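PDB 1NRF: regulatory protein BlaR1, which probably senses beta-lactam antibiotics at the cell surface through acylation of its extracellular C-terminal penicillin-binding domain, the part in this entry, and signals to the cytoplasm. Local coordinates for residues S111-W114 with Y115-L119; S178-E181 with T182-S186. All coordinates share one frame; numbering follows the deposited sequence.

Overall arrangement
Both interactions are local contacts along one run of chain in the sensor domain, which has the fold of the penicillin-recognising serine enzymes. Interaction 1 passes from a turn into helix 113-123, beside the active site. There the side chain of Thr113 is about 5 Å from that of Ser63, the probable acyl-ester serine. Interaction 2 lies within helix 177-187, away from the annotated sites. The two centres are about 17 Å apart, and the nearest atoms about 7 Å apart, so they do not touch. Helices 66-76 and 104-110 link them, since both contacts pack side chains against each. Interaction 1 probably borders the antibiotic pocket; helix 177-187 leads into edge strand 188-192.

Interaction 1. Residues S111-W114 with Y115-L119; sequences STTW and YFQKL
Trp114 lays its indole alongside the backbone of the next residue, Tyr115. Its CG sits between the backbone N and the carbonyl carbon (chi1 66°), which brings CE3 to 3.2 Å from Tyr115 N. Tyr115 CB lies over one face of the indole, toward the rim. Lys118 comes to the same ring obliquely. Its chain bends at chi3, and CE packs 3.5 Å from Trp114 CE3. On the side of Thr112 the packing is looser: its methyl CG2 and Tyr115 CB meet at 4.2 Å, the two side chains crossing at a slant.

A ring edge also meets a carbonyl oxygen. Phe116 turns the edge of its ring to the Thr112 carbonyl, with CD1 3.6 Å from Thr112 O.

Three backbone hydrogen bonds cross between the two segments. Tyr115 N donates to Thr112 O at 3.2 Å, from above the carbonyl plane and with a bent N-H angle of 137°. The next two are straighter: Gln117 N to Thr113 O, 3.0 Å, and Lys118 N to Trp114 O, 2.9 Å. Together they hold the turn after Ser111, the C-prime residue of the Schellman motif that ends the preceding helix.

Two polar ends tie this turn to other parts of the chain: Trp114 NE1 bonds to Trp98 O, and Tyr115 OH to Ser84 O.

Ser111-Thr112-Thr113 probably matches the second conserved motif of penicillin-recognising enzymes, and Lys200 the lysine of their KTG motif. The hydrogen bond between Ser111 OG and Lys200 NZ thus joins two probable active-site motifs, close to Ser63.

Interaction 2. Residues S178-E181 with T182-S186; sequences SNIE and TVKDS
The carbonyls of Ser178, Asn179, Ile180 and Glu181 each accept the N-H four residues on, from Thr182 to Asp185, as in a regular alpha-helix. Ser178 O is gripped twice. Thr182 N reaches it at 3.1 Å, and Thr182 OG1 donates to the same Ser178 O at 2.7 Å from the opposite face of the carbonyl plane. The Thr182 hydroxyl stands beside its own backbone N (chi1 -52°), which turns it back toward this carbonyl and satisfies it within the helix.

Lys184 runs extended, and its CE passes 4.0 Å from Ile180 CG2. Its NZ goes on to Tyr169 O, with a cation-pi contact to the same tyrosine. Asp185 OD2 lies 2.9 Å from Glu181 O, two acceptors facing each other. A water bridges the two residues, donating to Glu181 O and Asp185 OD1.

Asn179, Thr182 and Val183 touch helix 66-76, where Asn179 ND2 bonds to Glu75. Ile180 and Val183 meet Phe168 of helix 158-170, while Thr182 and Asp185 face helix 104-110. The salt bridge from Asp185 to Arg188 ties the helix to strand 188-192.

Interaction 1. Residues S111-W114 with Y115-L119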
ATOM      1  N   SER A 111       2.248 -10.419  -4.296  1.00 34.43           N
ATOM      2  CA  SER A 111       3.346  -9.736  -3.628  1.00 37.20           C
ATOM      3  C   SER A 111       4.639 -10.483  -3.939  1.00 38.05           C
ATOM      4  O   SER A 111       5.491 -10.662  -3.067  1.00 38.55           O
ATOM      5  CB  SER A 111       3.132  -9.703  -2.108  1.00 35.89           C
ATOM      6  OG  SER A 111       2.056  -8.856  -1.757  1.00 35.45           O
ATOM      7  N   THR A 112       4.764 -10.944  -5.180  1.00 39.38           N
ATOM      8  CA  THR A 112       5.964 -11.652  -5.604  1.00 39.42           C
ATOM      9  C   THR A 112       7.049 -10.602  -5.585  1.00 36.91           C
ATOM     10  O   THR A 112       7.231  -9.854  -6.541  1.00 37.11           O
ATOM     11  CB  THR A 112       5.810 -12.221  -7.020  1.00 42.07           C
ATOM     12  OG1 THR A 112       4.768 -13.206  -7.018  1.00 46.40           O
ATOM     13  CG2 THR A 112       7.111 -12.862  -7.483  1.00 44.38           C
ATOM     14  N   THR A 113       7.753 -10.551  -4.464  1.00 36.37           N
ATOM     15  CA  THR A 113       8.812  -9.585  -4.235  1.00 34.31           C
ATOM     16  C   THR A 113       9.911  -9.537  -5.275  1.00 33.56           C
ATOM     17  O   THR A 113      10.295  -8.445  -5.694  1.00 31.88           O
ATOM     18  CB  THR A 113       9.440  -9.807  -2.848  1.00 34.13           C
ATOM     19  OG1 THR A 113       8.432  -9.625  -1.842  1.00 35.32           O
ATOM     20  CG2 THR A 113      10.568  -8.814  -2.602  1.00 35.94           C
ATOM     21  N   TRP A 114      10.413 -10.698  -5.708  1.00 32.93           N
ATOM     22  CA  TRP A 114      11.500 -10.702  -6.688  1.00 32.06           C
ATOM     23  C   TRP A 114      11.177  -9.941  -7.966  1.00 31.97           C
ATOM     24  O   TRP A 114      12.063  -9.349  -8.579  1.00 31.50           O
ATOM     25  CB  TRP A 114      11.955 -12.136  -7.027  1.00 31.56           C
ATOM     26  CG  TRP A 114      10.963 -13.024  -7.757  1.00 30.22           C
ATOM     27  CD1 TRP A 114      10.233 -14.043  -7.220  1.00 29.19           C
ATOM     28  CD2 TRP A 114      10.678 -13.026  -9.164  1.00 26.75           C
ATOM     29  NE1 TRP A 114       9.525 -14.687  -8.201  1.00 30.49           N
ATOM     30  CE2 TRP A 114       9.781 -14.084  -9.405  1.00 27.44           C
ATOM     31  CE3 TRP A 114      11.102 -12.238 -10.246  1.00 27.84           C
ATOM     32  CZ2 TRP A 114       9.294 -14.382 -10.687  1.00 27.39           C
ATOM     33  CZ3 TRP A 114      10.617 -12.534 -11.526  1.00 25.36           C
ATOM     34  CH2 TRP A 114       9.723 -13.600 -11.731  1.00 27.03           C
ATOM     35  N   TYR A 115       9.905  -9.934  -8.352  1.00 33.51           N
ATOM     36  CA  TYR A 115       9.476  -9.239  -9.567  1.00 34.42           C
ATOM     37  C   TYR A 115       9.754  -7.736  -9.521  1.00 35.17           C
ATOM     38  O   TYR A 115      10.327  -7.171 -10.451  1.00 33.43           O
ATOM     39  CB  TYR A 115       7.982  -9.474  -9.800  1.00 34.06           C
ATOM     40  CG  TYR A 115       7.438  -8.809 -11.043  1.00 33.56           C
ATOM     41  CD1 TYR A 115       7.189  -7.440 -11.075  1.00 30.87           C
ATOM     42  CD2 TYR A 115       7.190  -9.556 -12.200  1.00 31.58           C
ATOM     43  CE1 TYR A 115       6.710  -6.835 -12.227  1.00 32.50           C
ATOM     44  CE2 TYR A 115       6.709  -8.961 -13.351  1.00 27.63           C
ATOM     45  CZ  TYR A 115       6.472  -7.606 -13.361  1.00 30.93           C
ATOM     46  OH  TYR A 115       5.987  -7.016 -14.504  1.00 34.12           O
ATOM     47  N   PHE A 116       9.329  -7.091  -8.440  1.00 36.48           N
ATOM     48  CA  PHE A 116       9.535  -5.656  -8.292  1.00 38.37           C
ATOM     49  C   PHE A 116      10.985  -5.341  -7.959  1.00 39.37           C
ATOM     50  O   PHE A 116      11.503  -4.291  -8.341  1.00 39.50           O
ATOM     51  CB  PHE A 116       8.582  -5.090  -7.227  1.00 37.56           C
ATOM     52  CG  PHE A 116       7.127  -5.268  -7.576  1.00 36.56           C
ATOM     53  CD1 PHE A 116       6.467  -6.468  -7.292  1.00 36.41           C
ATOM     54  CD2 PHE A 116       6.442  -4.279  -8.285  1.00 34.07           C
ATOM     55  CE1 PHE A 116       5.151  -6.680  -7.720  1.00 34.57           C
ATOM     56  CE2 PHE A 116       5.129  -4.482  -8.716  1.00 34.50           C
ATOM     57  CZ  PHE A 116       4.483  -5.685  -8.435  1.00 33.08           C
ATOM     58  N   GLN A 117      11.644  -6.263  -7.265  1.00 40.61           N
ATOM     59  CA  GLN A 117      13.048  -6.091  -6.909  1.00 40.21           C
ATOM     60  C   GLN A 117      13.906  -6.020  -8.171  1.00 42.17           C
ATOM     61  O   GLN A 117      14.720  -5.109  -8.334  1.00 43.45           O
ATOM     62  CB  GLN A 117      13.510  -7.258  -6.038  1.00 38.91           C
ATOM     63  CG  GLN A 117      13.827  -6.880  -4.603  1.00 35.95           C
ATOM     64  CD  GLN A 117      14.028  -8.095  -3.717  1.00 35.67           C
ATOM     65  OE1 GLN A 117      14.596  -7.998  -2.628  1.00 37.53           O
ATOM     66  NE2 GLN A 117      13.550  -9.246  -4.173  1.00 33.80           N
ATOM     67  N   LYS A 118      13.724  -6.983  -9.065  1.00 42.72           N
ATOM     68  CA  LYS A 118      14.495  -6.995 -10.294  1.00 44.17           C
ATOM     69  C   LYS A 118      14.039  -5.834 -11.162  1.00 45.00           C
ATOM     70  O   LYS A 118      14.693  -5.477 -12.144  1.00 45.49           O
ATOM     71  CB  LYS A 118      14.321  -8.335 -11.022  1.00 46.64           C
ATOM     72  CG  LYS A 118      14.771  -9.552 -10.183  1.00 49.29           C
ATOM     73  CD  LYS A 118      15.244 -10.753 -11.032  1.00 51.25           C
ATOM     74  CE  LYS A 118      14.131 -11.396 -11.860  1.00 52.25           C
ATOM     75  NZ  LYS A 118      14.595 -12.612 -12.611  1.00 51.75           N
ATOM     76  N   LEU A 119      12.917  -5.236 -10.775  1.00 44.49           N
ATOM     77  CA  LEU A 119      12.351  -4.098 -11.491  1.00 44.40           C
ATOM     78  C   LEU A 119      13.039  -2.838 -10.972  1.00 44.97           C
ATOM     79  O   LEU A 119      13.353  -1.927 -11.738  1.00 45.64           O
ATOM     80  CB  LEU A 119      10.844  -4.028 -11.229  1.00 45.03           C
ATOM     81  CG  LEU A 119       9.865  -3.702 -12.362  1.00 43.82           C
ATOM     82  CD1 LEU A 119      10.161  -4.550 -13.586  1.00 41.88           C
ATOM     83  CD2 LEU A 119       8.444  -3.950 -11.872  1.00 41.90           C
TER

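Interaction 2. Residues S178-E181 with T182-S186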
ATOM      1  N   SER A 178      -2.151   6.859 -18.740  1.00 43.21           N
ATOM      2  CA  SER A 178      -2.152   5.427 -19.004  1.00 42.68           C
ATOM      3  C   SER A 178      -1.539   4.560 -17.902  1.00 40.68           C
ATOM      4  O   SER A 178      -2.066   3.496 -17.578  1.00 41.69           O
ATOM      5  CB  SER A 178      -1.420   5.150 -20.320  1.00 44.19           C
ATOM      6  OG  SER A 178      -1.306   3.759 -20.567  1.00 47.87           O
ATOM      7  N   ASN A 179      -0.425   5.001 -17.333  1.00 38.10           N
ATOM      8  CA  ASN A 179       0.234   4.225 -16.291  1.00 37.43           C
ATOM      9  C   ASN A 179      -0.543   4.219 -14.977  1.00 39.13           C
ATOM     10  O   ASN A 179      -0.575   3.204 -14.276  1.00 39.12           O
ATOM     11  CB  ASN A 179       1.650   4.747 -16.082  1.00 35.93           C
ATOM     12  CG  ASN A 179       2.468   4.700 -17.359  1.00 36.46           C
ATOM     13  OD1 ASN A 179       2.342   3.771 -18.148  1.00 36.17           O
ATOM     14  ND2 ASN A 179       3.317   5.696 -17.562  1.00 36.86           N
ATOM     15  N   ILE A 180      -1.165   5.350 -14.648  1.00 38.36           N
ATOM     16  CA  ILE A 180      -1.974   5.469 -13.436  1.00 39.66           C
ATOM     17  C   ILE A 180      -3.064   4.399 -13.505  1.00 40.50           C
ATOM     18  O   ILE A 180      -3.267   3.632 -12.564  1.00 39.80           O
ATOM     19  CB  ILE A 180      -2.683   6.856 -13.349  1.00 39.80           C
ATOM     20  CG1 ILE A 180      -1.655   7.990 -13.292  1.00 39.30           C
ATOM     21  CG2 ILE A 180      -3.613   6.887 -12.144  1.00 39.42           C
ATOM     22  CD1 ILE A 180      -0.807   7.995 -12.036  1.00 39.17           C
ATOM     23  N   GLU A 181      -3.769   4.375 -14.635  1.00 41.42           N
ATOM     24  CA  GLU A 181      -4.848   3.421 -14.872  1.00 42.03           C
ATOM     25  C   GLU A 181      -4.349   1.988 -14.757  1.00 40.06           C
ATOM     26  O   GLU A 181      -5.065   1.116 -14.260  1.00 38.71           O
ATOM     27  CB  GLU A 181      -5.452   3.641 -16.264  1.00 43.99           C
ATOM     28  CG  GLU A 181      -6.609   4.616 -16.297  1.00 48.36           C
ATOM     29  CD  GLU A 181      -6.928   5.098 -17.712  1.00 52.64           C
ATOM     30  OE1 GLU A 181      -6.937   4.263 -18.649  1.00 54.14           O
ATOM     31  OE2 GLU A 181      -7.178   6.313 -17.881  1.00 53.56           O
ATOM     32  N   THR A 182      -3.119   1.757 -15.218  1.00 37.14           N
ATOM     33  CA  THR A 182      -2.513   0.432 -15.165  1.00 34.87           C
ATOM     34  C   THR A 182      -2.259  -0.002 -13.725  1.00 33.96           C
ATOM     35  O   THR A 182      -2.555  -1.134 -13.353  1.00 34.37           O
ATOM     36  CB  THR A 182      -1.174   0.393 -15.933  1.00 35.98           C
ATOM     37  OG1 THR A 182      -1.361   0.905 -17.259  1.00 34.80           O
ATOM     38  CG2 THR A 182      -0.666  -1.036 -16.020  1.00 33.65           C
ATOM     39  N   VAL A 183      -1.705   0.897 -12.915  1.00 32.49           N
ATOM     40  CA  VAL A 183      -1.439   0.579 -11.513  1.00 32.63           C
ATOM     41  C   VAL A 183      -2.758   0.431 -10.766  1.00 31.84           C
ATOM     42  O   VAL A 183      -2.860  -0.351  -9.813  1.00 29.36           O
ATOM     43  CB  VAL A 183      -0.589   1.675 -10.824  1.00 31.50           C
ATOM     44  CG1 VAL A 183      -0.522   1.419  -9.331  1.00 25.91           C
ATOM     45  CG2 VAL A 183       0.817   1.688 -11.417  1.00 32.17           C
ATOM     46  N   LYS A 184      -3.760   1.187 -11.210  1.00 31.13           N
ATOM     47  CA  LYS A 184      -5.078   1.143 -10.591  1.00 31.74           C
ATOM     48  C   LYS A 184      -5.695  -0.237 -10.759  1.00 34.05           C
ATOM     49  O   LYS A 184      -6.241  -0.787  -9.811  1.00 33.71           O
ATOM     50  CB  LYS A 184      -5.996   2.217 -11.187  1.00 28.15           C
ATOM     51  CG  LYS A 184      -5.950   3.524 -10.420  1.00 28.76           C
ATOM     52  CD  LYS A 184      -6.827   4.620 -11.029  1.00 29.21           C
ATOM     53  CE  LYS A 184      -6.886   5.830 -10.092  1.00 30.89           C
ATOM     54  NZ  LYS A 184      -7.687   6.985 -10.605  1.00 33.57           N
ATOM     55  N   ASP A 185      -5.585  -0.803 -11.962  1.00 36.47           N
ATOM     56  CA  ASP A 185      -6.128  -2.132 -12.227  1.00 38.68           C
ATOM     57  C   ASP A 185      -5.371  -3.217 -11.473  1.00 38.05           C
ATOM     58  O   ASP A 185      -5.965  -4.200 -11.039  1.00 40.81           O
ATOM     59  CB  ASP A 185      -6.076  -2.463 -13.719  1.00 41.95           C
ATOM     60  CG  ASP A 185      -6.872  -1.496 -14.560  1.00 45.37           C
ATOM     61  OD1 ASP A 185      -8.015  -1.174 -14.171  1.00 48.97           O
ATOM     62  OD2 ASP A 185      -6.361  -1.069 -15.618  1.00 49.07           O
ATOM     63  N   SER A 186      -4.062  -3.046 -11.329  1.00 35.69           N
ATOM     64  CA  SER A 186      -3.244  -4.034 -10.634  1.00 33.61           C
ATOM     65  C   SER A 186      -3.677  -4.258  -9.184  1.00 31.59           C
ATOM     66  O   SER A 186      -3.470  -5.339  -8.633  1.00 32.04           O
ATOM     67  CB  SER A 186      -1.774  -3.609 -10.659  1.00 32.87           C
ATOM     68  OG  SER A 186      -1.592  -2.365  -9.998  1.00 34.76           O
TER
HETATM   69  O   HOH W   1      -7.974   1.447 -14.664  1.00 31.89           O